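Local coordinates for protein purine nucleoside phosphorylase (Grouper iridovirus, PDB 3KHS) that probably catalyses the phosphate-dependent cleavage of purine nucleosides to free base and ribose 1-phosphate in the purine salvage pathway, at residues B[12-17]-B[101-106]; B[24-29]-B[33-38]; B[71-76]-B[274-279]; B[201-206]-B[240-245]. All coordinates share one frame; numbering follows the deposited sequence.

Contact 1. Residues B[12-17]-B[101-106]; sequences AWLNKQ and KALGVK
N15 and L103 are the closest residues here, with their CA atoms 7.5 Å apart, where the end of helix 3-15 passes the end of helix 95-102. At that spacing only side chains bridge the gap. L103 is the common partner. Its CD2 methyl touches two successive residues of the first helix. Against L14 it meets the root of the side chain, with CD2 4.4 Å from L14 CB. Against N15 it meets the amide nitrogen, ND2 lying 4.0 Å from L103 CD2. The side chains of N15 and L103 run past each other in opposite directions, so the amide lies alongside the leucine branch. This is a van der Waals contact. The polar partner of N15 is R21, whose NH2 is hydrogen-bonded to OD1 and so ties down the oxygen side of the amide. The same NH2 makes a weak bond to the carbonyl oxygen of A102.

L103 has CG anti to its own carbonyl carbon (chi1 -77°), and this carries the branch across to helix 3-15. F67 of strand 64-70 touches both L14 and L103, and P22 also packs on L103. The backbone turns away directly after L103, and the chain then enters strand 107-116. The end of the helix is a Schellman motif: G104 leaves helical geometry with a positive phi of 97°, and two bonds run back into the last turn. This classic C-terminal cap here ends a helix leading into a central strand of the alpha/beta fold.

Contact 2. Residues B[24-29]-B[33-38]; sequences LGIVCG and GKIGDS
C28 reaches from strand 24-28 onto the helical turn 33-38, and its side chain makes most of the contact. Its CB starts over the backbone of G33, with C28 CB 4.2 Å from G33 CA. The sulfur continues along the turn. SG is anti to the carbonyl carbon of C28 (chi1 -57°), a setting that brings it to I35, where C28 SG lies 3.8 Å from I35 CB. The carbonyl oxygen of G33 is also near, at 4.2 Å from C28 SG. The backbone nitrogen of G36 is the last neighbour, 4.4 Å from the same sulfur. The thiol is thus laid along one turn of backbone and meets it through dispersion contacts.

Glycine at 33 has no side chain, and there the turn comes nearest to the strand: the CA atoms of C28 and G33 are 5.6 Å apart. I35 also meets I26, two residues before C28 on the same side of the strand. The two branch methyls touch, I26 CG2 being 4.3 Å from I35 CG2. Bonds inside the turn hold its shape, among them G36 N to G33 O at 2.7 Å.

A bound phosphate ion lies close to G29, at the end of the strand. This is consistent with the phosphate site expected in this family. T111 accompanies the strand end, its OG1 bonded to G29 N and V27 O. Strand 24-28 lies between parallel neighbours 73-79 and 107-116. C77 of the former touches I26 and C28, while T111 of the latter touches I35. Helix 257-279 packs against K34 and S38.

Contact 3. Residues B[71-76]-B[274-279]; sequences NGVSCV and LVIEKI
V73 and I276 meet methyl to methyl at the heart of this contact, with V73 CG2 3.8 Å from I276 CG2. The two side chains meet at a slant. V73 CB is nearly as close to that methyl, at 3.9 Å. The other branch of I276 runs on to the next inward-facing residue of the strand, and its CD1 lies 4.2 Å from C75 SG. I276 therefore spans two strand positions. Its CG1 is anti to the carbonyl carbon (chi1 -72°) and CG2 is anti to N, which sends one branch to each partner.

N71 closes the outer margin. Its amide comes over the start of the E277 side chain, ND2 being 3.7 Å from E277 CB. The two side chains cross at about a right angle, and the amide and carboxylate planes stand 73° apart. This amide lies against the aliphatic root of the glutamate.

Further out, the turn at N71 and G72 joins strands 64-70 and 73-79 as a hairpin. Both residues have positive phi. R280, just past the helix, makes a weak bond from NE to the carbonyl O of N71. L24 completes the apolar cluster by touching V73, C75 and I276. Strand 73-79 runs parallel to 24-28 and antiparallel to 64-70. Helix 257-279 lies on the face of the sheet from which L24, V73 and C75 project, and on its far side L274 and V275 pack on helix 165-178.

Contact 4. Residues B[201-206]-B[240-245]; sequences AECKIL and NVIASN
C203 has SG anti to its backbone N (chi1 164°), and I242 has CG2 anti to its own N, with CG1 at chi1 -69°. These settings point the sulfur and the methyl at each other between helix 200-208 and the segment that follows strand 231-241. A disulfide crosslinks helix 200-208 to the loop after strand 231-241: C203 SG is bonded to C246 SG, just beyond the second segment. The sulfur is thus held covalently on one side while it packs on I242. L117 also touches C203.

The two backbones stay well apart, with the CA atoms of C203 and I242 separated by 8.7 Å. K204 lies at the exposed margin, one step along the helix. Its extended chain passes the end of the loop, and it also packs on C246. R207 of the same helix adds polar links to the loop, with NH2 bonded to A243 O and NH1 weakly bonded to S244 O. On the strand side, N240 and I242 are tied by backbone bonds to G116.

The helix also faces the second subunit. OE2 of E202 accepts a bond from N134 N of that subunit, and A201 N donates to its D131 OD2. H132 of the second subunit packs on A201 and E202. The disulfide side therefore meets the chain's own loop while other residues of the helix serve the assembly. Across the two segments, C203 SG lies 3.7 Å from I242 CG2, and K204 CE lies 4.2 Å from N245 O.

In the fold
Contacts 2 and 3 belong to one core region. Their strands are joined through the backbone: I26 N and L24 O each make a probable hydrogen bond to V76. Contact 2 is centred closest to the middle of the chain and uses a thiol against a glycine-containing turn. Contact 3 is apolar inside, with an amide at its solvent margin. Contact 1 is buried but more peripheral, and joins the same region through V105, which touches G25 and V76. Contact 4 stands apart, its centre about 41 Å from that of contact 1, on the opposite side of the chain's centre. It is only partly buried, is anchored by a disulfide through one of its own residues, C203, and alone touches another subunit.

Contact 1. Residues B[12-17]-B[101-106]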
loop_
_atom_site.group_PDB
_atom_site.type_symbol
_atom_site.label_atom_id
_atom_site.label_comp_id
_atom_site.label_asym_id
_atom_site.label_seq_id
_atom_site.Cartn_x
_atom_site.Cartn_y
_atom_site.Cartn_z
ATOM N N ALA B 12 -19.047 2.589 27.795
ATOM C CA ALA B 12 -19.752 3.013 28.988
ATOM C C ALA B 12 -21.153 3.505 28.639
ATOM O O ALA B 12 -22.088 3.321 29.415
ATOM C CB ALA B 12 -18.969 4.102 29.708
ATOM N N TRP B 13 -21.307 4.115 27.467
ATOM C CA TRP B 13 -22.610 4.624 27.055
ATOM C C TRP B 13 -23.542 3.487 26.667
ATOM O O TRP B 13 -24.755 3.557 26.886
ATOM C CB TRP B 13 -22.447 5.606 25.888
ATOM C CG TRP B 13 -23.714 6.198 25.369
ATOM C CD1 TRP B 13 -24.261 7.404 25.724
ATOM C CD2 TRP B 13 -24.586 5.648 24.359
ATOM N NE1 TRP B 13 -25.417 7.643 24.996
ATOM C CE2 TRP B 13 -25.637 6.581 24.154
ATOM C CE3 TRP B 13 -24.579 4.471 23.608
ATOM C CZ2 TRP B 13 -26.661 6.365 23.230
ATOM C CZ3 TRP B 13 -25.608 4.258 22.680
ATOM C CH2 TRP B 13 -26.631 5.206 22.503
ATOM N N LEU B 14 -22.983 2.438 26.080
ATOM C CA LEU B 14 -23.803 1.299 25.685
ATOM C C LEU B 14 -24.156 0.528 26.945
ATOM O O LEU B 14 -25.275 0.047 27.091
ATOM C CB LEU B 14 -23.052 0.377 24.713
ATOM C CG LEU B 14 -22.855 0.860 23.268
ATOM C CD1 LEU B 14 -21.636 0.164 22.646
ATOM C CD2 LEU B 14 -24.106 0.612 22.474
ATOM N N ASN B 15 -23.199 0.424 27.863
ATOM C CA ASN B 15 -23.420 -0.312 29.097
ATOM C C ASN B 15 -24.595 0.190 29.902
ATOM O O ASN B 15 -25.244 -0.574 30.602
ATOM C CB ASN B 15 -22.167 -0.295 29.952
ATOM C CG ASN B 15 -21.304 -1.493 29.704
ATOM O OD1 ASN B 15 -20.099 -1.479 29.968
ATOM N ND2 ASN B 15 -21.921 -2.557 29.196
ATOM N N LYS B 16 -24.879 1.476 29.800
ATOM C CA LYS B 16 -25.994 2.042 30.536
ATOM C C LYS B 16 -27.274 1.273 30.247
ATOM O O LYS B 16 -28.151 1.155 31.104
ATOM C CB LYS B 16 -26.186 3.525 30.170
ATOM C CG LYS B 16 -25.317 4.492 30.990
ATOM C CD LYS B 16 -25.317 5.917 30.422
ATOM C CE LYS B 16 -26.712 6.519 30.320
ATOM N NZ LYS B 16 -26.715 7.679 29.387
ATOM N N GLN B 17 -27.368 0.720 29.046
ATOM C CA GLN B 17 -28.571 0.005 28.639
ATOM C C GLN B 17 -28.472 -1.518 28.706
ATOM O O GLN B 17 -29.312 -2.220 28.144
ATOM C CB GLN B 17 -28.940 0.486 27.226
ATOM C CG GLN B 17 -29.070 2.027 27.155
ATOM C CD GLN B 17 -28.656 2.655 25.815
ATOM O OE1 GLN B 17 -29.190 2.311 24.751
ATOM N NE2 GLN B 17 -27.707 3.602 25.870
ATOM N N LYS B 101 -13.808 -4.795 22.873
ATOM C CA LYS B 101 -12.892 -5.045 23.973
ATOM C C LYS B 101 -13.315 -4.289 25.234
ATOM O O LYS B 101 -13.386 -4.864 26.321
ATOM C CB LYS B 101 -11.472 -4.620 23.608
ATOM C CG LYS B 101 -10.441 -4.842 24.715
ATOM C CD LYS B 101 -9.310 -3.845 24.601
ATOM C CE LYS B 101 -8.019 -4.347 25.246
ATOM N NZ LYS B 101 -8.270 -4.985 26.551
ATOM N N ALA B 102 -13.588 -2.999 25.070
ATOM C CA ALA B 102 -14.005 -2.141 26.167
ATOM C C ALA B 102 -15.275 -2.650 26.832
ATOM O O ALA B 102 -15.531 -2.335 27.977
ATOM C CB ALA B 102 -14.227 -0.712 25.650
ATOM N N LEU B 103 -16.073 -3.413 26.091
ATOM C CA LEU B 103 -17.322 -3.976 26.604
ATOM C C LEU B 103 -17.059 -5.240 27.405
ATOM O O LEU B 103 -17.957 -5.749 28.067
ATOM C CB LEU B 103 -18.260 -4.364 25.463
ATOM C CG LEU B 103 -19.058 -3.319 24.714
ATOM C CD1 LEU B 103 -19.791 -3.999 23.579
ATOM C CD2 LEU B 103 -20.038 -2.659 25.642
ATOM N N GLY B 104 -15.836 -5.756 27.317
ATOM C CA GLY B 104 -15.497 -6.975 28.028
ATOM C C GLY B 104 -15.593 -8.238 27.183
ATOM O O GLY B 104 -15.537 -9.348 27.727
ATOM N N VAL B 105 -15.736 -8.089 25.862
ATOM C CA VAL B 105 -15.816 -9.267 25.009
ATOM C C VAL B 105 -14.506 -10.039 25.051
ATOM O O VAL B 105 -13.431 -9.467 25.061
ATOM C CB VAL B 105 -16.143 -8.933 23.547
ATOM C CG1 VAL B 105 -16.134 -10.217 22.730
ATOM C CG2 VAL B 105 -17.517 -8.295 23.451
ATOM N N LYS B 106 -14.610 -11.359 25.092
ATOM C CA LYS B 106 -13.418 -12.198 25.146
ATOM C C LYS B 106 -13.190 -12.976 23.863
ATOM O O LYS B 106 -12.060 -13.274 23.517
ATOM C CB LYS B 106 -13.497 -13.135 26.364
ATOM C CG LYS B 106 -13.223 -12.393 27.658
ATOM C CD LYS B 106 -13.575 -13.247 28.860
ATOM C CE LYS B 106 -13.296 -12.534 30.189
ATOM N NZ LYS B 106 -13.536 -13.440 31.373
#

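Contact 2. Residues B[24-29]-B[33-38]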
loop_
_atom_site.group_PDB
_atom_site.type_symbol
_atom_site.label_atom_id
_atom_site.label_comp_id
_atom_site.label_asym_id
_atom_site.label_seq_id
_atom_site.Cartn_x
_atom_site.Cartn_y
_atom_site.Cartn_z
ATOM N N LEU B 24 -19.188 -12.560 24.330
ATOM C CA LEU B 24 -18.877 -13.003 22.983
ATOM C C LEU B 24 -19.378 -11.987 21.961
ATOM O O LEU B 24 -20.497 -11.468 22.070
ATOM C CB LEU B 24 -19.511 -14.358 22.665
ATOM C CG LEU B 24 -19.273 -14.737 21.193
ATOM C CD1 LEU B 24 -18.410 -15.965 21.108
ATOM C CD2 LEU B 24 -20.583 -14.950 20.505
ATOM N N GLY B 25 -18.554 -11.714 20.961
ATOM C CA GLY B 25 -18.949 -10.766 19.930
ATOM C C GLY B 25 -19.100 -11.394 18.551
ATOM O O GLY B 25 -18.430 -12.365 18.210
ATOM N N ILE B 26 -19.984 -10.836 17.741
ATOM C CA ILE B 26 -20.207 -11.351 16.396
ATOM C C ILE B 26 -20.226 -10.185 15.407
ATOM O O ILE B 26 -20.829 -9.154 15.684
ATOM C CB ILE B 26 -21.584 -12.076 16.250
ATOM C CG1 ILE B 26 -21.775 -13.106 17.362
ATOM C CG2 ILE B 26 -21.684 -12.748 14.860
ATOM C CD1 ILE B 26 -23.188 -13.646 17.434
ATOM N N VAL B 27 -19.568 -10.362 14.260
ATOM C CA VAL B 27 -19.540 -9.346 13.205
ATOM C C VAL B 27 -20.166 -10.031 11.996
ATOM O O VAL B 27 -19.626 -11.029 11.514
ATOM C CB VAL B 27 -18.092 -8.950 12.806
ATOM C CG1 VAL B 27 -18.116 -7.765 11.819
ATOM C CG2 VAL B 27 -17.290 -8.592 14.017
ATOM N N CYS B 28 -21.297 -9.523 11.512
ATOM C CA CYS B 28 -21.943 -10.107 10.341
ATOM C C CYS B 28 -21.436 -9.493 9.039
ATOM O O CYS B 28 -21.505 -8.270 8.833
ATOM C CB CYS B 28 -23.455 -9.903 10.392
ATOM S SG CYS B 28 -24.193 -10.584 11.855
ATOM N N GLY B 29 -20.950 -10.348 8.148
ATOM C CA GLY B 29 -20.461 -9.867 6.875
ATOM C C GLY B 29 -21.576 -9.575 5.900
ATOM O O GLY B 29 -22.742 -9.474 6.297
ATOM N N GLY B 33 -26.602 -10.855 7.750
ATOM C CA GLY B 33 -27.305 -10.191 8.836
ATOM C C GLY B 33 -28.214 -11.091 9.656
ATOM O O GLY B 33 -28.224 -11.026 10.887
ATOM N N LYS B 34 -28.982 -11.934 8.982
ATOM C CA LYS B 34 -29.904 -12.836 9.665
ATOM C C LYS B 34 -29.312 -13.467 10.928
ATOM O O LYS B 34 -30.040 -13.805 11.842
ATOM C CB LYS B 34 -30.362 -13.936 8.701
ATOM C CG LYS B 34 -31.175 -13.448 7.507
ATOM C CD LYS B 34 -32.681 -13.448 7.782
ATOM C CE LYS B 34 -33.471 -13.055 6.521
ATOM N NZ LYS B 34 -34.967 -13.119 6.676
ATOM N N ILE B 35 -27.996 -13.622 10.973
ATOM C CA ILE B 35 -27.342 -14.217 12.124
ATOM C C ILE B 35 -27.791 -13.537 13.417
ATOM O O ILE B 35 -27.887 -14.172 14.464
ATOM C CB ILE B 35 -25.803 -14.064 12.033
ATOM C CG1 ILE B 35 -25.257 -14.743 10.785
ATOM C CG2 ILE B 35 -25.146 -14.655 13.266
ATOM C CD1 ILE B 35 -23.726 -14.739 10.727
ATOM N N GLY B 36 -28.055 -12.235 13.322
ATOM C CA GLY B 36 -28.458 -11.450 14.472
ATOM C C GLY B 36 -29.795 -11.793 15.096
ATOM O O GLY B 36 -29.977 -11.619 16.300
ATOM N N ASP B 37 -30.733 -12.266 14.284
ATOM C CA ASP B 37 -32.048 -12.633 14.779
ATOM C C ASP B 37 -31.907 -13.761 15.789
ATOM O O ASP B 37 -32.832 -14.051 16.537
ATOM C CB ASP B 37 -32.939 -13.115 13.637
ATOM C CG ASP B 37 -32.997 -12.136 12.479
ATOM O OD1 ASP B 37 -32.866 -10.902 12.718
ATOM O OD2 ASP B 37 -33.192 -12.617 11.332
ATOM N N SER B 38 -30.745 -14.396 15.807
ATOM C CA SER B 38 -30.503 -15.488 16.728
ATOM C C SER B 38 -30.348 -15.060 18.184
ATOM O O SER B 38 -30.356 -15.902 19.083
ATOM C CB SER B 38 -29.258 -16.249 16.301
ATOM O OG SER B 38 -29.509 -16.921 15.087
#

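Contact 3. Residues B[71-76]-B[274-279]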
loop_
_atom_site.group_PDB
_atom_site.type_symbol
_atom_site.label_atom_id
_atom_site.label_comp_id
_atom_site.label_asym_id
_atom_site.label_seq_id
_atom_site.Cartn_x
_atom_site.Cartn_y
_atom_site.Cartn_z
ATOM N N ASN B 71 -27.707 -19.610 23.153
ATOM C CA ASN B 71 -27.275 -20.798 23.882
ATOM C C ASN B 71 -26.703 -20.472 25.273
ATOM O O ASN B 71 -25.720 -21.067 25.714
ATOM C CB ASN B 71 -26.267 -21.597 23.038
ATOM C CG ASN B 71 -26.878 -22.120 21.726
ATOM O OD1 ASN B 71 -28.035 -22.534 21.689
ATOM N ND2 ASN B 71 -26.092 -22.113 20.655
ATOM N N GLY B 72 -27.337 -19.516 25.948
ATOM C CA GLY B 72 -26.920 -19.127 27.286
ATOM C C GLY B 72 -25.727 -18.198 27.397
ATOM O O GLY B 72 -25.235 -17.937 28.500
ATOM N N VAL B 73 -25.273 -17.689 26.257
ATOM C CA VAL B 73 -24.125 -16.797 26.198
ATOM C C VAL B 73 -24.546 -15.370 25.865
ATOM O O VAL B 73 -25.260 -15.176 24.893
ATOM C CB VAL B 73 -23.160 -17.307 25.105
ATOM C CG1 VAL B 73 -21.933 -16.406 25.008
ATOM C CG2 VAL B 73 -22.766 -18.763 25.405
ATOM N N SER B 74 -24.131 -14.383 26.664
ATOM C CA SER B 74 -24.480 -12.996 26.360
ATOM C C SER B 74 -23.543 -12.525 25.235
ATOM O O SER B 74 -22.302 -12.563 25.344
ATOM C CB SER B 74 -24.335 -12.114 27.597
ATOM O OG SER B 74 -23.093 -12.355 28.215
ATOM N N CYS B 75 -24.155 -12.090 24.146
ATOM C CA CYS B 75 -23.410 -11.656 22.975
ATOM C C CYS B 75 -23.783 -10.245 22.540
ATOM O O CYS B 75 -24.858 -9.720 22.890
ATOM C CB CYS B 75 -23.713 -12.591 21.769
ATOM S SG CYS B 75 -23.633 -14.410 21.986
ATOM N N VAL B 76 -22.874 -9.659 21.761
ATOM C CA VAL B 76 -23.077 -8.362 21.128
ATOM C C VAL B 76 -22.834 -8.713 19.656
ATOM O O VAL B 76 -21.825 -9.331 19.322
ATOM C CB VAL B 76 -22.072 -7.263 21.605
ATOM C CG1 VAL B 76 -20.677 -7.728 21.477
ATOM C CG2 VAL B 76 -22.259 -6.011 20.765
ATOM N N LEU B 274 -24.074 -23.255 16.734
ATOM C CA LEU B 274 -23.480 -24.479 17.263
ATOM C C LEU B 274 -22.100 -24.185 17.828
ATOM O O LEU B 274 -21.698 -24.771 18.831
ATOM C CB LEU B 274 -23.369 -25.559 16.177
ATOM C CG LEU B 274 -23.671 -27.018 16.577
ATOM C CD1 LEU B 274 -23.105 -27.924 15.495
ATOM C CD2 LEU B 274 -23.066 -27.384 17.953
ATOM N N VAL B 275 -21.378 -23.275 17.184
ATOM C CA VAL B 275 -20.027 -22.915 17.621
ATOM C C VAL B 275 -20.090 -22.214 18.981
ATOM O O VAL B 275 -19.245 -22.419 19.854
ATOM C CB VAL B 275 -19.334 -21.978 16.575
ATOM C CG1 VAL B 275 -18.087 -21.364 17.154
ATOM C CG2 VAL B 275 -18.971 -22.771 15.336
ATOM N N ILE B 276 -21.108 -21.384 19.148
ATOM C CA ILE B 276 -21.279 -20.656 20.383
ATOM C C ILE B 276 -21.634 -21.650 21.486
ATOM O O ILE B 276 -21.236 -21.479 22.639
ATOM C CB ILE B 276 -22.371 -19.567 20.223
ATOM C CG1 ILE B 276 -21.822 -18.435 19.344
ATOM C CG2 ILE B 276 -22.832 -19.060 21.588
ATOM C CD1 ILE B 276 -22.803 -17.296 19.068
ATOM N N GLU B 277 -22.367 -22.702 21.138
ATOM C CA GLU B 277 -22.715 -23.697 22.142
ATOM C C GLU B 277 -21.445 -24.376 22.656
ATOM O O GLU B 277 -21.256 -24.493 23.858
ATOM C CB GLU B 277 -23.667 -24.744 21.573
ATOM C CG GLU B 277 -24.315 -25.606 22.637
ATOM C CD GLU B 277 -25.201 -26.678 22.038
ATOM O OE1 GLU B 277 -25.966 -26.362 21.094
ATOM O OE2 GLU B 277 -25.137 -27.837 22.519
ATOM N N LYS B 278 -20.571 -24.814 21.750
ATOM C CA LYS B 278 -19.310 -25.464 22.135
ATOM C C LYS B 278 -18.408 -24.529 22.945
ATOM O O LYS B 278 -17.594 -24.986 23.753
ATOM C CB LYS B 278 -18.539 -25.939 20.892
ATOM C CG LYS B 278 -19.262 -27.008 20.103
ATOM C CD LYS B 278 -18.662 -27.217 18.729
ATOM C CE LYS B 278 -19.220 -28.467 18.086
ATOM N NZ LYS B 278 -18.798 -29.699 18.855
ATOM N N ILE B 279 -18.538 -23.225 22.708
ATOM C CA ILE B 279 -17.751 -22.222 23.417
ATOM C C ILE B 279 -18.212 -22.071 24.867
ATOM O O ILE B 279 -17.395 -21.874 25.766
ATOM C CB ILE B 279 -17.865 -20.846 22.727
ATOM C CG1 ILE B 279 -17.247 -20.908 21.335
ATOM C CG2 ILE B 279 -17.169 -19.785 23.557
ATOM C CD1 ILE B 279 -17.334 -19.597 20.557
#

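Contact 4. Residues B[201-206]-B[240-245]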
loop_
_atom_site.group_PDB
_atom_site.type_symbol
_atom_site.label_atom_id
_atom_site.label_comp_id
_atom_site.label_asym_id
_atom_site.label_seq_id
_atom_site.Cartn_x
_atom_site.Cartn_y
_atom_site.Cartn_z
ATOM N N ALA B 201 -4.171 -10.444 -13.806
ATOM C CA ALA B 201 -2.765 -10.421 -13.445
ATOM C C ALA B 201 -2.562 -10.241 -11.929
ATOM O O ALA B 201 -1.590 -10.752 -11.370
ATOM C CB ALA B 201 -2.046 -9.330 -14.200
ATOM N N GLU B 202 -3.460 -9.516 -11.267
ATOM C CA GLU B 202 -3.345 -9.316 -9.815
ATOM C C GLU B 202 -3.760 -10.601 -9.091
ATOM O O GLU B 202 -3.151 -11.011 -8.116
ATOM C CB GLU B 202 -4.216 -8.142 -9.366
ATOM C CG GLU B 202 -3.635 -6.815 -9.788
ATOM C CD GLU B 202 -4.625 -5.675 -9.773
ATOM O OE1 GLU B 202 -5.832 -5.927 -9.594
ATOM O OE2 GLU B 202 -4.187 -4.518 -9.965
ATOM N N CYS B 203 -4.793 -11.240 -9.610
ATOM C CA CYS B 203 -5.323 -12.477 -9.051
ATOM C C CYS B 203 -4.208 -13.517 -9.068
ATOM O O CYS B 203 -4.029 -14.274 -8.121
ATOM C CB CYS B 203 -6.522 -12.903 -9.874
ATOM S SG CYS B 203 -7.115 -14.598 -9.709
ATOM N N LYS B 204 -3.432 -13.529 -10.136
ATOM C CA LYS B 204 -2.320 -14.449 -10.229
ATOM C C LYS B 204 -1.355 -14.199 -9.106
ATOM O O LYS B 204 -0.880 -15.133 -8.485
ATOM C CB LYS B 204 -1.592 -14.286 -11.555
ATOM C CG LYS B 204 -2.358 -14.935 -12.689
ATOM C CD LYS B 204 -1.764 -14.627 -14.049
ATOM C CE LYS B 204 -2.723 -15.098 -15.125
ATOM N NZ LYS B 204 -2.159 -14.962 -16.496
ATOM N N ILE B 205 -1.051 -12.936 -8.841
ATOM C CA ILE B 205 -0.130 -12.624 -7.768
ATOM C C ILE B 205 -0.688 -13.108 -6.418
ATOM O O ILE B 205 0.036 -13.668 -5.590
ATOM C CB ILE B 205 0.130 -11.142 -7.726
ATOM C CG1 ILE B 205 0.924 -10.739 -8.977
ATOM C CG2 ILE B 205 0.844 -10.795 -6.443
ATOM C CD1 ILE B 205 0.778 -9.217 -9.361
ATOM N N LEU B 206 -1.986 -12.947 -6.221
ATOM C CA LEU B 206 -2.609 -13.374 -4.980
ATOM C C LEU B 206 -2.493 -14.889 -4.796
ATOM O O LEU B 206 -2.378 -15.373 -3.664
ATOM C CB LEU B 206 -4.065 -12.960 -4.958
ATOM C CG LEU B 206 -4.379 -11.636 -4.272
ATOM C CD1 LEU B 206 -3.394 -10.544 -4.654
ATOM C CD2 LEU B 206 -5.810 -11.261 -4.599
ATOM N N ASN B 240 -18.503 -16.641 -4.559
ATOM C CA ASN B 240 -18.194 -16.862 -5.964
ATOM C C ASN B 240 -16.788 -17.448 -5.988
ATOM O O ASN B 240 -16.073 -17.382 -4.984
ATOM C CB ASN B 240 -18.223 -15.540 -6.755
ATOM C CG ASN B 240 -17.017 -14.642 -6.443
ATOM O OD1 ASN B 240 -17.028 -13.833 -5.486
ATOM N ND2 ASN B 240 -15.956 -14.798 -7.241
ATOM N N VAL B 241 -16.405 -18.012 -7.128
ATOM C CA VAL B 241 -15.105 -18.628 -7.288
ATOM C C VAL B 241 -14.478 -18.168 -8.582
ATOM O O VAL B 241 -15.153 -17.979 -9.570
ATOM C CB VAL B 241 -15.193 -20.174 -7.311
ATOM C CG1 VAL B 241 -13.832 -20.748 -7.643
ATOM C CG2 VAL B 241 -15.644 -20.698 -5.964
ATOM N N ILE B 242 -13.167 -18.002 -8.553
ATOM C CA ILE B 242 -12.415 -17.528 -9.691
ATOM C C ILE B 242 -11.892 -18.732 -10.438
ATOM O O ILE B 242 -11.374 -19.653 -9.821
ATOM C CB ILE B 242 -11.241 -16.658 -9.215
ATOM C CG1 ILE B 242 -11.768 -15.347 -8.617
ATOM C CG2 ILE B 242 -10.286 -16.382 -10.363
ATOM C CD1 ILE B 242 -12.352 -15.444 -7.217
ATOM N N ALA B 243 -12.036 -18.744 -11.759
ATOM C CA ALA B 243 -11.547 -19.876 -12.542
ATOM C C ALA B 243 -10.021 -19.932 -12.542
ATOM O O ALA B 243 -9.352 -19.013 -12.082
ATOM C CB ALA B 243 -12.064 -19.795 -13.970
ATOM N N SER B 244 -9.480 -21.018 -13.070
ATOM C CA SER B 244 -8.043 -21.203 -13.120
ATOM C C SER B 244 -7.309 -20.101 -13.869
ATOM O O SER B 244 -6.181 -19.789 -13.520
ATOM C CB SER B 244 -7.713 -22.567 -13.731
ATOM O OG SER B 244 -8.405 -22.760 -14.951
ATOM N N ASN B 245 -7.939 -19.508 -14.882
ATOM C CA ASN B 245 -7.303 -18.436 -15.655
ATOM C C ASN B 245 -7.311 -17.100 -14.896
ATOM O O ASN B 245 -6.828 -16.076 -15.403
ATOM C CB ASN B 245 -8.015 -18.265 -16.989
ATOM C CG ASN B 245 -9.464 -17.925 -16.809
ATOM O OD1 ASN B 245 -10.019 -18.138 -15.731
ATOM N ND2 ASN B 245 -10.098 -17.406 -17.857
#